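Local coordinates for putative adenosine kinase (Schistosoma mansoni, PDB 3VAS), which probably phosphorylates adenosine to AMP at the expense of ATP, as a kinase of the ribokinase (pfkB) family, and here holds bound adenosine, at residues Gln221-Thr224 against Lys225-Asp228; Phe326-Asp329 against Tyr330-Lys334; Ser294-Ser297 against Glu298-Phe302. One frame throughout, in Å; residues are numbered along the deposited sequence.

Contact 1. Residues Gln221-Thr224 against Lys225-Asp228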
loop_
_atom_site.group_PDB
_atom_site.type_symbol
_atom_site.label_atom_id
_atom_site.label_comp_id
_atom_site.label_asym_id
_atom_site.label_seq_id
_atom_site.Cartn_x
_atom_site.Cartn_y
_atom_site.Cartn_z
ATOM N N GLN A 221 -4.145 -1.113 15.668
ATOM C CA GLN A 221 -4.770 -1.673 16.868
ATOM C C GLN A 221 -3.965 -2.826 17.464
ATOM O O GLN A 221 -3.736 -2.863 18.671
ATOM C CB GLN A 221 -6.200 -2.134 16.569
ATOM C CG GLN A 221 -7.126 -1.017 16.102
ATOM C CD GLN A 221 -8.450 -1.529 15.556
ATOM O OE1 GLN A 221 -8.524 -2.626 14.997
ATOM N NE2 GLN A 221 -9.503 -0.735 15.718
ATOM N N PHE A 222 -3.534 -3.761 16.620
ATOM C CA PHE A 222 -2.893 -4.981 17.108
ATOM C C PHE A 222 -1.388 -5.020 16.884
ATOM O O PHE A 222 -0.696 -5.878 17.432
ATOM C CB PHE A 222 -3.559 -6.214 16.496
ATOM C CG PHE A 222 -5.036 -6.273 16.746
ATOM C CD1 PHE A 222 -5.524 -6.581 18.007
ATOM C CD2 PHE A 222 -5.938 -5.996 15.730
ATOM C CE1 PHE A 222 -6.886 -6.624 18.249
ATOM C CE2 PHE A 222 -7.301 -6.039 15.963
ATOM C CZ PHE A 222 -7.776 -6.352 17.225
ATOM N N ASN A 223 -0.885 -4.094 16.076
ATOM C CA ASN A 223 0.545 -4.011 15.823
ATOM C C ASN A 223 1.039 -2.599 16.052
ATOM O O ASN A 223 1.834 -2.069 15.273
ATOM C CB ASN A 223 0.864 -4.466 14.402
ATOM C CG ASN A 223 0.468 -5.906 14.160
ATOM O OD1 ASN A 223 -0.619 -6.183 13.655
ATOM N ND2 ASN A 223 1.341 -6.833 14.538
ATOM N N THR A 224 0.543 -2.001 17.129
ATOM C CA THR A 224 0.822 -0.614 17.461
ATOM C C THR A 224 2.320 -0.370 17.592
ATOM O O THR A 224 2.834 0.600 17.045
ATOM C CB THR A 224 0.126 -0.212 18.778
ATOM O OG1 THR A 224 -1.198 -0.758 18.810
ATOM C CG2 THR A 224 0.058 1.294 18.906
ATOM N N LYS A 225 3.010 -1.254 18.311
ATOM C CA LYS A 225 4.458 -1.146 18.506
ATOM C C LYS A 225 5.183 -1.034 17.169
ATOM O O LYS A 225 6.017 -0.152 16.985
ATOM C CB LYS A 225 4.986 -2.341 19.327
ATOM C CG LYS A 225 6.508 -2.396 19.563
ATOM C CD LYS A 225 7.254 -3.111 18.418
ATOM C CE LYS A 225 8.296 -4.108 18.916
ATOM N NZ LYS A 225 7.721 -5.454 19.165
ATOM N N GLU A 226 4.859 -1.930 16.239
ATOM C CA GLU A 226 5.512 -1.950 14.928
ATOM C C GLU A 226 5.185 -0.711 14.085
ATOM O O GLU A 226 6.055 -0.183 13.384
ATOM C CB GLU A 226 5.151 -3.219 14.146
ATOM C CG GLU A 226 5.704 -4.530 14.728
ATOM C CD GLU A 226 4.708 -5.243 15.636
ATOM O OE1 GLU A 226 3.836 -4.565 16.219
ATOM O OE2 GLU A 226 4.789 -6.483 15.757
ATOM N N VAL A 227 3.933 -0.257 14.137
ATOM C CA VAL A 227 3.538 0.931 13.380
ATOM C C VAL A 227 4.309 2.155 13.872
ATOM O O VAL A 227 4.857 2.918 13.075
ATOM C CB VAL A 227 2.013 1.205 13.459
ATOM C CG1 VAL A 227 1.677 2.564 12.828
ATOM C CG2 VAL A 227 1.222 0.081 12.784
ATOM N N ASP A 228 4.370 2.328 15.187
ATOM C CA ASP A 228 5.052 3.485 15.753
ATOM C C ASP A 228 6.552 3.419 15.523
ATOM O O ASP A 228 7.204 4.446 15.339
ATOM C CB ASP A 228 4.742 3.638 17.243
ATOM C CG ASP A 228 3.378 4.248 17.492
ATOM O OD1 ASP A 228 2.782 4.793 16.533
ATOM O OD2 ASP A 228 2.907 4.190 18.646
#
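The flat groups that meet here are the side-chain amide of N223 and the carboxylate of E226, whose planes stand 64° apart, too steep for stacking. N223 ND2 comes to 3.7 Å from E226 OE2, near contact rather than bonding distance, while E226 OE1 turns back and rests 3.5 Å from N223 CB. The sharp bend of the E226 chain at chi2 (95°) puts it there, folding the carboxylate toward the start of helix 224-231 instead of letting it run outward. Beside N223 O, V227 CG2 packs at 3.3 Å. The backbone supplies the regular bonds: V227 N donates to N223 O at 3.0 Å and 161°, and D228 N donates to T224 O at 3.0 Å, so the first turn of the helix is formed. T224 and D228 run alongside each other, pointing the same way, with T224 CG2 4.1 Å from D228 OD2. T224 OG1 bonds backward to S220 O, and the D228 carboxylate is gripped by Y247 and H251. N223 occupies the N-cap position between helices 217-222 and 224-231, yet its side chain makes no capping bond. Chemically, E226 OE1 and N223 O, 3.3 Å apart, are both acceptors, so their approach is probably unfavourable; the amino-terminal end of the helix may partly offset it by stabilising the negative carboxylate.

Contact 2. Residues Phe326-Asp329 against Tyr330-Lys334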
loop_
_atom_site.group_PDB
_atom_site.type_symbol
_atom_site.label_atom_id
_atom_site.label_comp_id
_atom_site.label_asym_id
_atom_site.label_seq_id
_atom_site.Cartn_x
_atom_site.Cartn_y
_atom_site.Cartn_z
ATOM N N PHE A 326 1.406 10.609 -5.763
ATOM C CA PHE A 326 2.114 11.609 -4.969
ATOM C C PHE A 326 3.623 11.456 -5.088
ATOM O O PHE A 326 4.325 12.410 -5.405
ATOM C CB PHE A 326 1.725 11.556 -3.485
ATOM C CG PHE A 326 2.397 12.624 -2.658
ATOM C CD1 PHE A 326 1.825 13.884 -2.537
ATOM C CD2 PHE A 326 3.615 12.381 -2.038
ATOM C CE1 PHE A 326 2.451 14.881 -1.799
ATOM C CE2 PHE A 326 4.245 13.368 -1.297
ATOM C CZ PHE A 326 3.660 14.623 -1.177
ATOM N N ILE A 327 4.114 10.253 -4.809
ATOM C CA ILE A 327 5.549 9.998 -4.756
ATOM C C ILE A 327 6.246 10.233 -6.095
ATOM O O ILE A 327 7.301 10.867 -6.141
ATOM C CB ILE A 327 5.837 8.576 -4.243
ATOM C CG1 ILE A 327 5.368 8.444 -2.789
ATOM C CG2 ILE A 327 7.322 8.244 -4.360
ATOM C CD1 ILE A 327 5.346 7.017 -2.289
ATOM N N ALA A 328 5.645 9.737 -7.176
ATOM C CA ALA A 328 6.220 9.864 -8.514
ATOM C C ALA A 328 6.516 11.315 -8.860
ATOM O O ALA A 328 7.525 11.614 -9.500
ATOM C CB ALA A 328 5.295 9.249 -9.565
ATOM N N ASP A 329 5.631 12.212 -8.433
ATOM C CA ASP A 329 5.806 13.638 -8.701
ATOM C C ASP A 329 6.733 14.285 -7.682
ATOM O O ASP A 329 7.617 15.058 -8.045
ATOM C CB ASP A 329 4.456 14.361 -8.740
ATOM C CG ASP A 329 3.943 14.557 -10.158
ATOM O OD1 ASP A 329 4.205 13.687 -11.016
ATOM O OD2 ASP A 329 3.286 15.587 -10.425
ATOM N N TYR A 330 6.543 13.939 -6.412
ATOM C CA TYR A 330 7.301 14.541 -5.321
ATOM C C TYR A 330 8.804 14.266 -5.420
ATOM O O TYR A 330 9.617 15.142 -5.121
ATOM C CB TYR A 330 6.759 14.064 -3.966
ATOM C CG TYR A 330 7.267 14.861 -2.792
ATOM C CD1 TYR A 330 6.741 16.113 -2.499
ATOM C CD2 TYR A 330 8.266 14.361 -1.967
ATOM C CE1 TYR A 330 7.199 16.852 -1.422
ATOM C CE2 TYR A 330 8.732 15.093 -0.885
ATOM C CZ TYR A 330 8.194 16.339 -0.619
ATOM O OH TYR A 330 8.654 17.075 0.453
ATOM N N ILE A 331 9.175 13.057 -5.836
ATOM C CA ILE A 331 10.590 12.704 -5.947
ATOM C C ILE A 331 11.242 13.285 -7.199
ATOM O O ILE A 331 12.462 13.226 -7.350
ATOM C CB ILE A 331 10.819 11.181 -5.923
ATOM C CG1 ILE A 331 10.257 10.525 -7.189
ATOM C CG2 ILE A 331 10.234 10.565 -4.651
ATOM C CD1 ILE A 331 10.518 9.035 -7.257
ATOM N N ARG A 332 10.430 13.841 -8.095
ATOM C CA ARG A 332 10.963 14.534 -9.268
ATOM C C ARG A 332 10.973 16.050 -9.071
ATOM O O ARG A 332 11.188 16.810 -10.015
ATOM C CB ARG A 332 10.208 14.133 -10.540
ATOM C CG ARG A 332 10.466 12.687 -10.958
ATOM C CD ARG A 332 9.732 12.326 -12.233
ATOM N NE ARG A 332 8.284 12.348 -12.050
ATOM C CZ ARG A 332 7.407 12.145 -13.028
ATOM N NH1 ARG A 332 7.837 11.908 -14.261
ATOM N NH2 ARG A 332 6.104 12.181 -12.775
ATOM N N GLY A 333 10.741 16.480 -7.836
ATOM C CA GLY A 333 10.920 17.874 -7.467
ATOM C C GLY A 333 9.691 18.762 -7.546
ATOM O O GLY A 333 9.787 19.964 -7.324
ATOM N N LYS A 334 8.538 18.187 -7.872
ATOM C CA LYS A 334 7.304 18.966 -7.929
ATOM C C LYS A 334 6.893 19.366 -6.512
ATOM O O LYS A 334 6.998 18.565 -5.592
ATOM C CB LYS A 334 6.189 18.158 -8.595
ATOM C CG LYS A 334 6.564 17.554 -9.940
ATOM C CD LYS A 334 6.911 18.616 -10.964
ATOM C CE LYS A 334 7.396 17.975 -12.256
ATOM N NZ LYS A 334 6.485 16.871 -12.671
#
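The Y330 ring lies beside that of F326, one helical turn earlier: the two are nearly parallel, at 19°, but slid so far that they barely overlap, with centroids 5.1 Å apart. Y330 CG lies anti to its own backbone N (chi1 -167°), which sends the ring out alongside that of F326, both pointing the same way. Y330 N donates to F326 O at 2.9 Å. I331 repeats the pattern by bonding I331 N to I327 O at 2.9 Å, and its CG2 branch meets CG2 of I327 at 3.7 Å. At R332 the chain has left the helix, and the side chain folds back across its end. R332 NE donates to A328 O at 2.8 Å from above the carbonyl plane, while NH2 of R332 makes a salt bridge to D329 OD1 at 3.0 Å. The two acceptors lie at the edge of the guanidinium, so the group is held by two fixed points and its rotation is restrained. G333, with phi of 93°, is the C-prime residue of a Schellman motif: G333 N bonds to Y330 O, and K334 N reaches back to D329 O at 3.3 Å. D329 O also accepts from R332 N, the two donors arriving from opposite faces of its plane. The K334 chain then turns over the D329 carboxylate, where K334 CG lies 3.9 Å from D329 OD2. Around this helix end, F326 packs on helix 336-351 and strand 279-284, I327 and A328 on helix 83-95, and I331 on V181 of strand 181-185, so that the terminus of helix 318-330 is packed against two strands and two helices.

Contact 3. Residues Ser294-Ser297 against Glu298-Phe302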
loop_
_atom_site.group_PDB
_atom_site.type_symbol
_atom_site.label_atom_id
_atom_site.label_comp_id
_atom_site.label_asym_id
_atom_site.label_seq_id
_atom_site.Cartn_x
_atom_site.Cartn_y
_atom_site.Cartn_z
ATOM N N SER A 294 6.144 18.065 10.508
ATOM C CA SER A 294 6.635 18.341 11.857
ATOM C C SER A 294 7.048 19.796 12.098
ATOM O O SER A 294 7.094 20.244 13.242
ATOM C CB SER A 294 7.776 17.386 12.230
ATOM O OG SER A 294 8.648 17.161 11.139
ATOM N N SER A 295 7.336 20.525 11.021
ATOM C CA SER A 295 7.723 21.933 11.110
ATOM C C SER A 295 6.519 22.862 11.008
ATOM O O SER A 295 6.649 24.078 11.138
ATOM C CB SER A 295 8.710 22.284 9.996
ATOM O OG SER A 295 9.896 21.520 10.106
ATOM N N ASP A 296 5.350 22.283 10.764
ATOM C CA ASP A 296 4.150 23.065 10.518
ATOM C C ASP A 296 3.226 23.003 11.725
ATOM O O ASP A 296 2.900 21.922 12.208
ATOM C CB ASP A 296 3.432 22.528 9.277
ATOM C CG ASP A 296 2.515 23.555 8.641
ATOM O OD1 ASP A 296 2.344 23.507 7.404
ATOM O OD2 ASP A 296 1.970 24.409 9.371
ATOM N N SER A 297 2.810 24.167 12.214
ATOM C CA SER A 297 1.904 24.233 13.357
ATOM C C SER A 297 0.472 23.913 12.937
ATOM O O SER A 297 -0.352 23.512 13.759
ATOM C CB SER A 297 1.958 25.615 14.015
ATOM O OG SER A 297 1.296 26.592 13.222
ATOM N N GLU A 298 0.185 24.081 11.651
ATOM C CA GLU A 298 -1.179 23.953 11.153
ATOM C C GLU A 298 -1.438 22.683 10.342
ATOM O O GLU A 298 -0.525 22.080 9.769
ATOM C CB GLU A 298 -1.553 25.175 10.318
ATOM C CG GLU A 298 -1.639 26.465 11.113
ATOM C CD GLU A 298 -1.886 27.673 10.228
ATOM O OE1 GLU A 298 -1.314 27.727 9.116
ATOM O OE2 GLU A 298 -2.655 28.565 10.643
ATOM N N ILE A 299 -2.704 22.295 10.298
ATOM C CA ILE A 299 -3.143 21.162 9.501
ATOM C C ILE A 299 -3.998 21.665 8.336
ATOM O O ILE A 299 -5.031 22.305 8.545
ATOM C CB ILE A 299 -3.906 20.140 10.371
ATOM C CG1 ILE A 299 -2.921 19.427 11.307
ATOM C CG2 ILE A 299 -4.640 19.133 9.503
ATOM C CD1 ILE A 299 -3.568 18.496 12.294
ATOM N N HIS A 300 -3.553 21.393 7.114
ATOM C CA HIS A 300 -4.202 21.941 5.929
ATOM C C HIS A 300 -5.202 20.976 5.304
ATOM O O HIS A 300 -4.970 19.770 5.259
ATOM C CB HIS A 300 -3.158 22.320 4.875
ATOM C CG HIS A 300 -2.043 23.166 5.401
ATOM N ND1 HIS A 300 -2.217 24.485 5.765
ATOM C CD2 HIS A 300 -0.738 22.883 5.626
ATOM C CE1 HIS A 300 -1.067 24.976 6.192
ATOM N NE2 HIS A 300 -0.153 24.025 6.115
ATOM N N GLN A 301 -6.312 21.520 4.818
ATOM C CA GLN A 301 -7.247 20.770 3.996
ATOM C C GLN A 301 -6.893 20.959 2.527
ATOM O O GLN A 301 -6.441 22.028 2.119
ATOM C CB GLN A 301 -8.675 21.267 4.196
ATOM C CG GLN A 301 -9.207 21.221 5.602
ATOM C CD GLN A 301 -10.587 21.854 5.689
ATOM O OE1 GLN A 301 -11.593 21.232 5.342
ATOM N NE2 GLN A 301 -10.634 23.103 6.131
ATOM N N PHE A 302 -7.117 19.922 1.732
ATOM C CA PHE A 302 -6.914 19.999 0.293
ATOM C C PHE A 302 -8.175 19.463 -0.362
ATOM O O PHE A 302 -8.516 18.289 -0.198
ATOM C CB PHE A 302 -5.690 19.178 -0.111
ATOM C CG PHE A 302 -5.416 19.159 -1.593
ATOM C CD1 PHE A 302 -4.648 20.150 -2.184
ATOM C CD2 PHE A 302 -5.904 18.132 -2.391
ATOM C CE1 PHE A 302 -4.380 20.125 -3.541
ATOM C CE2 PHE A 302 -5.641 18.101 -3.751
ATOM C CZ PHE A 302 -4.877 19.100 -4.326
HETATM O O HOH W 1 1.439 26.688 7.774
#
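D296 and H300 approach from opposite directions, and the first torsion of each explains the meeting. With chi1 at -158° the D296 carboxylate swings away from its backbone N and is carried forward over the turn, and H300 CG stands anti to its carbonyl carbon (chi1 -50°), which brings the imidazole back toward the loop. H300 NE2 then donates to D296 OD1 at 2.9 Å. The bond uses the syn side of the oxygen but is tilted from the carboxylate plane, and the oxygen sits at the edge of the imidazole, near the ring plane. The carboxylate and ring planes are inclined at 62° to each other. The other oxygen turns to the backbone: E298 N donates to D296 OD2 at 2.9 Å, from above the carboxylate plane. This link from a side chain to the amide two residues on has the pattern of an Asx turn. Water 1 donates one hydrogen bond to D296 OD2 (2.8 Å) and one to E298 OE1 (3.2 Å), so it bridges two carboxylates whose oxygens OD2 of D296 and OE1 of E298 lie 4.7 Å apart. Nearby, the S297 hydroxyl packs against the aliphatic part of E298, with S297 OG 3.6 Å from E298 CG. The turn joins strand 287-293 to strand 300-302 of an antiparallel pair; E298 O bonds to T292 OG1, and the H300 ring meets Y291 on the partner strand. In chemical terms, three donors share the two D296 oxygens and hold its carboxylate against rotation. The histidine carries a proton on NE2 in this bond; the D296 carboxylate would tend to raise its pKa, and water 1 would soften the repulsion between D296 and E298.

Followed from the N terminus, contact 1 comes first, contact 3 second and contact 2 last. Each is made of neighbouring residues in one unbroken run, so none encloses or crosses another. Contact 1 sits at the junction of helices 217-222 and 224-231, where the side chain of N223 is about 10 Å from bound adenosine. Contact 3 shapes the turn between strands 287-293 and 300-302. Contact 2 ends helix 318-330, the next element after that strand, and leads to helix 336-351. Contacts 2 and 3 are the closest pair, with centres 19 Å apart and nearest atoms about 9 Å apart; both 326-334 and strand 300-302 pack on helix 336-351, which joins them indirectly.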